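Local coordinates for A-type flavoprotein (Giardia intestinalis, PDB 2Q9U), which binds flavin mononucleotide and a mu-oxo-diiron centre and probably works as an O2-scavenging oxidoreductase of the flavodiiron family, at residues 198-203 against 244-249; 224-229 against 237-242. All coordinates share one frame; numbering follows the deposited sequence.

Of the elements these contacts use or enclose, helix 189-204 is the earliest in the chain, followed by helix 208-219, strand 225-228, the short strand 234-235 and helix 236-250. Contact 2 closes the small inner loop: residues 237-242, near the start of helix 236-250, fold back on strand 225-228 across seven intervening residues. Contact 1 closes the wider loop, bringing 244-249 from the later part of the same helix against 198-203, and contact 2 is nested inside it. Helix 236-250 thus serves both, with contact centres about 13 Å apart. Its early turns are tied to the mixed sheet containing strand 225-228, its later turns to helix 189-204, whose Tyr-199 touches the diiron centre.

Contact 1 of 2, residues 198-203 against 244-249; sequences EYTANI and AEYDRW. With NO3 (nitrate ion), chain C.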
loop_
_atom_site.group_PDB
_atom_site.type_symbol
_atom_site.label_atom_id
_atom_site.label_comp_id
_atom_site.label_asym_id
_atom_site.label_seq_id
_atom_site.Cartn_x
_atom_site.Cartn_y
_atom_site.Cartn_z
ATOM N N GLU A 198 -5.537 17.656 -12.625
ATOM C CA GLU A 198 -5.318 17.137 -11.275
ATOM C C GLU A 198 -4.422 18.116 -10.494
ATOM O O GLU A 198 -4.629 18.362 -9.290
ATOM C CB GLU A 198 -4.696 15.730 -11.321
ATOM C CG GLU A 198 -4.786 14.983 -9.979
ATOM C CD GLU A 198 -4.121 13.625 -10.048
ATOM O OE1 GLU A 198 -2.898 13.588 -10.281
ATOM O OE2 GLU A 198 -4.820 12.606 -9.883
ATOM N N TYR A 199 -3.404 18.643 -11.173
ATOM C CA TYR A 199 -2.496 19.607 -10.518
ATOM C C TYR A 199 -3.261 20.872 -10.094
ATOM O O TYR A 199 -3.132 21.358 -8.951
ATOM C CB TYR A 199 -1.347 19.970 -11.454
ATOM C CG TYR A 199 -0.281 20.756 -10.761
ATOM C CD1 TYR A 199 -0.389 22.146 -10.617
ATOM C CD2 TYR A 199 0.861 20.111 -10.254
ATOM C CE1 TYR A 199 0.614 22.894 -9.974
ATOM C CE2 TYR A 199 1.871 20.842 -9.621
ATOM C CZ TYR A 199 1.736 22.232 -9.477
ATOM O OH TYR A 199 2.748 22.922 -8.838
ATOM N N THR A 200 -4.059 21.401 -11.012
ATOM C CA THR A 200 -4.883 22.591 -10.739
ATOM C C THR A 200 -5.786 22.383 -9.518
ATOM O O THR A 200 -5.815 23.207 -8.586
ATOM C CB THR A 200 -5.758 22.951 -11.943
ATOM O OG1 THR A 200 -4.931 23.052 -13.101
ATOM C CG2 THR A 200 -6.436 24.300 -11.698
ATOM N N ALA A 201 -6.521 21.268 -9.534
ATOM C CA ALA A 201 -7.447 20.925 -8.458
ATOM C C ALA A 201 -6.749 20.835 -7.099
ATOM O O ALA A 201 -7.270 21.346 -6.097
ATOM C CB ALA A 201 -8.165 19.548 -8.802
ATOM N N ASN A 202 -5.560 20.213 -7.064
ATOM C CA ASN A 202 -4.882 19.881 -5.794
ATOM C C ASN A 202 -3.967 20.948 -5.241
ATOM O O ASN A 202 -3.751 20.998 -4.042
ATOM C CB ASN A 202 -4.051 18.606 -5.939
ATOM C CG ASN A 202 -4.907 17.359 -5.871
ATOM O OD1 ASN A 202 -5.156 16.827 -4.792
ATOM N ND2 ASN A 202 -5.361 16.892 -7.028
ATOM N N ILE A 203 -3.402 21.767 -6.119
ATOM C CA ILE A 203 -2.394 22.753 -5.700
ATOM C C ILE A 203 -2.977 24.163 -5.764
ATOM O O ILE A 203 -2.741 24.992 -4.872
ATOM C CB ILE A 203 -1.097 22.639 -6.536
ATOM C CG1 ILE A 203 -0.588 21.171 -6.566
ATOM C CG2 ILE A 203 -0.017 23.660 -6.046
ATOM C CD1 ILE A 203 -0.340 20.574 -5.193
ATOM N N ALA A 244 -6.778 27.832 -22.035
ATOM C CA ALA A 244 -8.267 27.837 -22.006
ATOM C C ALA A 244 -8.850 27.184 -20.747
ATOM O O ALA A 244 -9.842 27.681 -20.197
ATOM C CB ALA A 244 -8.835 27.194 -23.236
ATOM N N GLU A 245 -8.241 26.086 -20.287
ATOM C CA GLU A 245 -8.688 25.429 -19.046
ATOM C C GLU A 245 -8.462 26.319 -17.815
ATOM O O GLU A 245 -9.362 26.474 -16.978
ATOM C CB GLU A 245 -7.988 24.073 -18.871
ATOM C CG GLU A 245 -8.392 23.297 -17.570
ATOM C CD GLU A 245 -9.849 22.843 -17.554
ATOM O OE1 GLU A 245 -10.444 22.692 -18.641
ATOM O OE2 GLU A 245 -10.397 22.623 -16.452
ATOM N N TYR A 246 -7.254 26.865 -17.664
ATOM C CA TYR A 246 -7.002 27.824 -16.582
ATOM C C TYR A 246 -7.978 29.007 -16.630
ATOM O O TYR A 246 -8.477 29.478 -15.593
ATOM C CB TYR A 246 -5.575 28.357 -16.661
ATOM C CG TYR A 246 -4.532 27.583 -15.920
ATOM C CD1 TYR A 246 -4.862 26.571 -15.006
ATOM C CD2 TYR A 246 -3.184 27.897 -16.101
ATOM C CE1 TYR A 246 -3.865 25.870 -14.324
ATOM C CE2 TYR A 246 -2.196 27.227 -15.426
ATOM C CZ TYR A 246 -2.532 26.214 -14.538
ATOM O OH TYR A 246 -1.507 25.585 -13.883
ATOM N N ASP A 247 -8.245 29.492 -17.835
ATOM C CA ASP A 247 -9.171 30.629 -17.990
ATOM C C ASP A 247 -10.593 30.290 -17.522
ATOM O O ASP A 247 -11.191 31.052 -16.755
ATOM C CB ASP A 247 -9.190 31.122 -19.434
ATOM C CG ASP A 247 -10.012 32.397 -19.589
ATOM O OD1 ASP A 247 -9.666 33.386 -18.914
ATOM O OD2 ASP A 247 -11.018 32.386 -20.342
ATOM N N ARG A 248 -11.124 29.158 -17.982
ATOM C CA ARG A 248 -12.437 28.707 -17.549
ATOM C C ARG A 248 -12.439 28.502 -16.046
ATOM O O ARG A 248 -13.301 29.034 -15.346
ATOM C CB ARG A 248 -12.875 27.428 -18.273
ATOM C CG ARG A 248 -13.374 27.651 -19.707
ATOM C CD ARG A 248 -13.921 26.342 -20.319
ATOM N NE ARG A 248 -12.936 25.249 -20.226
ATOM C CZ ARG A 248 -12.077 24.917 -21.187
ATOM N NH1 ARG A 248 -12.062 25.591 -22.338
ATOM N NH2 ARG A 248 -11.220 23.916 -21.000
ATOM N N TRP A 249 -11.452 27.766 -15.535
ATOM C CA TRP A 249 -11.406 27.505 -14.096
ATOM C C TRP A 249 -11.333 28.791 -13.270
ATOM O O TRP A 249 -12.048 28.921 -12.273
ATOM C CB TRP A 249 -10.252 26.544 -13.722
ATOM C CG TRP A 249 -9.984 26.579 -12.247
ATOM C CD1 TRP A 249 -10.810 26.119 -11.250
ATOM C CD2 TRP A 249 -8.843 27.152 -11.604
ATOM N NE1 TRP A 249 -10.239 26.362 -10.020
ATOM C CE2 TRP A 249 -9.034 27.003 -10.203
ATOM C CE3 TRP A 249 -7.672 27.795 -12.070
ATOM C CZ2 TRP A 249 -8.094 27.459 -9.263
ATOM C CZ3 TRP A 249 -6.729 28.260 -11.124
ATOM C CH2 TRP A 249 -6.951 28.089 -9.733
HETATM N N NO3 C . 3.961 21.898 -5.963
HETATM O O1 NO3 C . 3.202 20.825 -5.546
HETATM O O2 NO3 C . 4.777 21.729 -7.051
HETATM O O3 NO3 C . 3.888 23.137 -5.363
#
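Thr-200 fits its two branches against two aromatic rings of helix 236-250. Its methyl CG2, anti to the backbone N, sits over one face of the Trp-249 indole, 3.8 Å from the centroid of the six-membered ring and 15° off the ring normal, a CH-pi contact. The other branch, OG1, hydrogen-bonds back to the carbonyl of Phe-196 in its own helix and meets the Tyr-246 ring at its edge, with OG1 3.3 Å from CE1. In Trp-249, chi1 165° swings the indole away from its own N, beside the carbonyl carbon, and the ring comes toward Thr-200 from the opposite direction. The Tyr-246 hydroxyl goes on to bond Phe-173 N, which anchors the far end of that ring. Behind the interface, Ile-203 CG1 lies 3.8 Å above the centre of the Tyr-199 ring; Tyr-199 OH makes a weak hydrogen bond, 3.0 Å, to O2 of a nitrate. That nitrate, probably from the crystallisation liquor, also bonds His-31. Since Tyr-199 touches the diiron group, helix 189-204 has one side near the metals and Thr-200 directed at helix 236-250: buried helix-helix packing in the beta-lactamase-like domain of a flavodiiron protein.

Contact 2 of 2, residues 224-229 against 237-242; sequences KYILSA and DAMGLA
Met-239 reaches from helix 236-250 across to the start of strand 225-228, touching Ile-226 with the middle of its side chain and the Lys-224 carbonyl with its end. From the helix, chi1 -177° and chi2 -176° run the chain straight out, and it bends only at the last torsion, chi3 57°. That bend lays the thioether alongside the peptide link between Lys-224 and Tyr-225: Met-239 CE is 3.5 Å from Lys-224 O, and Met-239 SD is 3.6 Å from the same oxygen. These are van der Waals contacts. Lower on the chain, Met-239 CG packs against Ile-226 CD1 at 3.7 Å, while SD lies 4.0 Å from Ile-226 CG1; the isoleucine's longer branch crosses the CG-SD portion of the methionine at a slant.

Strand 225-228 belongs to a mixed sheet of the beta-lactamase-like domain, lying between strands 166-170 and 234-235, and the helix follows directly from 234-235 to pack on the sheet. Trp-234 of that linking strand touches both Ile-226 and Met-239. Ile-226 is buried, its side chain also meeting Ser-169 and Phe-173.

Lys-224 takes part through its backbone. Its CB points away from the helix and lies 3.7 Å above one face of the Tyr-225 ring, displaced toward the rim, and the residue touches a crystal neighbour. Backbone hydrogen bonds join Lys-224 and Tyr-225 to Lys-165, just ahead of strand 166-170, and Tyr-225 also to Leu-167.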
loop_
_atom_site.group_PDB
_atom_site.type_symbol
_atom_site.label_atom_id
_atom_site.label_comp_id
_atom_site.label_asym_id
_atom_site.label_seq_id
_atom_site.Cartn_x
_atom_site.Cartn_y
_atom_site.Cartn_z
ATOM N N LYS A 224 4.840 32.247 -27.123
ATOM C CA LYS A 224 4.875 31.088 -28.032
ATOM C C LYS A 224 5.138 29.798 -27.272
ATOM O O LYS A 224 4.804 28.737 -27.767
ATOM C CB LYS A 224 5.983 31.204 -29.101
ATOM C CG LYS A 224 5.818 32.391 -30.064
ATOM C CD LYS A 224 6.478 32.133 -31.438
ATOM C CE LYS A 224 7.855 31.508 -31.337
ATOM N NZ LYS A 224 8.791 31.842 -32.498
ATOM N N TYR A 225 5.795 29.894 -26.112
ATOM C CA TYR A 225 6.191 28.709 -25.335
ATOM C C TYR A 225 5.945 28.897 -23.853
ATOM O O TYR A 225 6.311 29.943 -23.288
ATOM C CB TYR A 225 7.704 28.429 -25.514
ATOM C CG TYR A 225 8.119 28.239 -26.963
ATOM C CD1 TYR A 225 7.736 27.092 -27.654
ATOM C CD2 TYR A 225 8.850 29.231 -27.653
ATOM C CE1 TYR A 225 8.100 26.895 -29.000
ATOM C CE2 TYR A 225 9.250 29.038 -29.020
ATOM C CZ TYR A 225 8.853 27.867 -29.672
ATOM O OH TYR A 225 9.204 27.643 -30.986
ATOM N N ILE A 226 5.349 27.891 -23.204
ATOM C CA ILE A 226 5.277 27.917 -21.746
ATOM C C ILE A 226 6.096 26.755 -21.199
ATOM O O ILE A 226 5.734 25.572 -21.379
ATOM C CB ILE A 226 3.826 27.865 -21.212
ATOM C CG1 ILE A 226 3.000 29.038 -21.767
ATOM C CG2 ILE A 226 3.838 27.907 -19.679
ATOM C CD1 ILE A 226 1.468 28.874 -21.491
ATOM N N LEU A 227 7.230 27.091 -20.603
ATOM C CA LEU A 227 8.117 26.080 -20.035
ATOM C C LEU A 227 7.851 26.014 -18.537
ATOM O O LEU A 227 8.174 26.923 -17.781
ATOM C CB LEU A 227 9.591 26.390 -20.328
ATOM C CG LEU A 227 10.052 26.639 -21.776
ATOM C CD1 LEU A 227 11.577 26.566 -21.873
ATOM C CD2 LEU A 227 9.388 25.820 -22.867
ATOM N N SER A 228 7.219 24.926 -18.121
ATOM C CA SER A 228 6.789 24.764 -16.744
ATOM C C SER A 228 7.883 24.058 -15.927
ATOM O O SER A 228 8.746 23.430 -16.491
ATOM C CB SER A 228 5.506 23.914 -16.709
ATOM O OG SER A 228 5.078 23.744 -15.359
ATOM N N ALA A 229 7.797 24.142 -14.606
ATOM C CA ALA A 229 8.758 23.467 -13.705
ATOM C C ALA A 229 8.343 22.032 -13.300
ATOM O O ALA A 229 9.114 21.329 -12.661
ATOM C CB ALA A 229 9.049 24.331 -12.466
ATOM N N ASP A 237 -1.081 24.474 -30.506
ATOM C CA ASP A 237 -2.436 24.172 -30.116
ATOM C C ASP A 237 -2.586 23.675 -28.688
ATOM O O ASP A 237 -3.512 24.072 -28.015
ATOM C CB ASP A 237 -3.138 23.198 -31.060
ATOM C CG ASP A 237 -3.242 23.713 -32.490
ATOM O OD1 ASP A 237 -3.324 24.900 -32.696
ATOM O OD2 ASP A 237 -3.248 22.908 -33.374
ATOM N N ALA A 238 -1.713 22.754 -28.270
ATOM C CA ALA A 238 -1.848 22.214 -26.922
ATOM C C ALA A 238 -1.721 23.313 -25.872
ATOM O O ALA A 238 -2.407 23.290 -24.850
ATOM C CB ALA A 238 -0.815 21.124 -26.681
ATOM N N MET A 239 -0.840 24.273 -26.132
ATOM C CA MET A 239 -0.713 25.447 -25.278
ATOM C C MET A 239 -2.027 26.234 -25.149
ATOM O O MET A 239 -2.379 26.688 -24.052
ATOM C CB MET A 239 0.424 26.346 -25.786
ATOM C CG MET A 239 0.681 27.586 -24.887
ATOM S SD MET A 239 1.960 28.657 -25.592
ATOM C CE MET A 239 1.332 29.059 -27.232
ATOM N N GLY A 240 -2.747 26.361 -26.268
ATOM C CA GLY A 240 -4.087 26.999 -26.297
ATOM C C GLY A 240 -5.091 26.318 -25.378
ATOM O O GLY A 240 -5.832 26.979 -24.643
ATOM N N LEU A 241 -5.090 24.986 -25.392
ATOM C CA LEU A 241 -5.943 24.177 -24.512
ATOM C C LEU A 241 -5.647 24.401 -23.021
ATOM O O LEU A 241 -6.560 24.507 -22.185
ATOM C CB LEU A 241 -5.749 22.682 -24.846
ATOM C CG LEU A 241 -6.186 22.201 -26.239
ATOM C CD1 LEU A 241 -6.038 20.666 -26.352
ATOM C CD2 LEU A 241 -7.633 22.639 -26.542
ATOM N N ALA A 242 -4.358 24.419 -22.693
ATOM C CA ALA A 242 -3.935 24.582 -21.321
ATOM C C ALA A 242 -4.407 25.953 -20.798
ATOM O O ALA A 242 -4.983 26.051 -19.711
ATOM C CB ALA A 242 -2.438 24.464 -21.239
#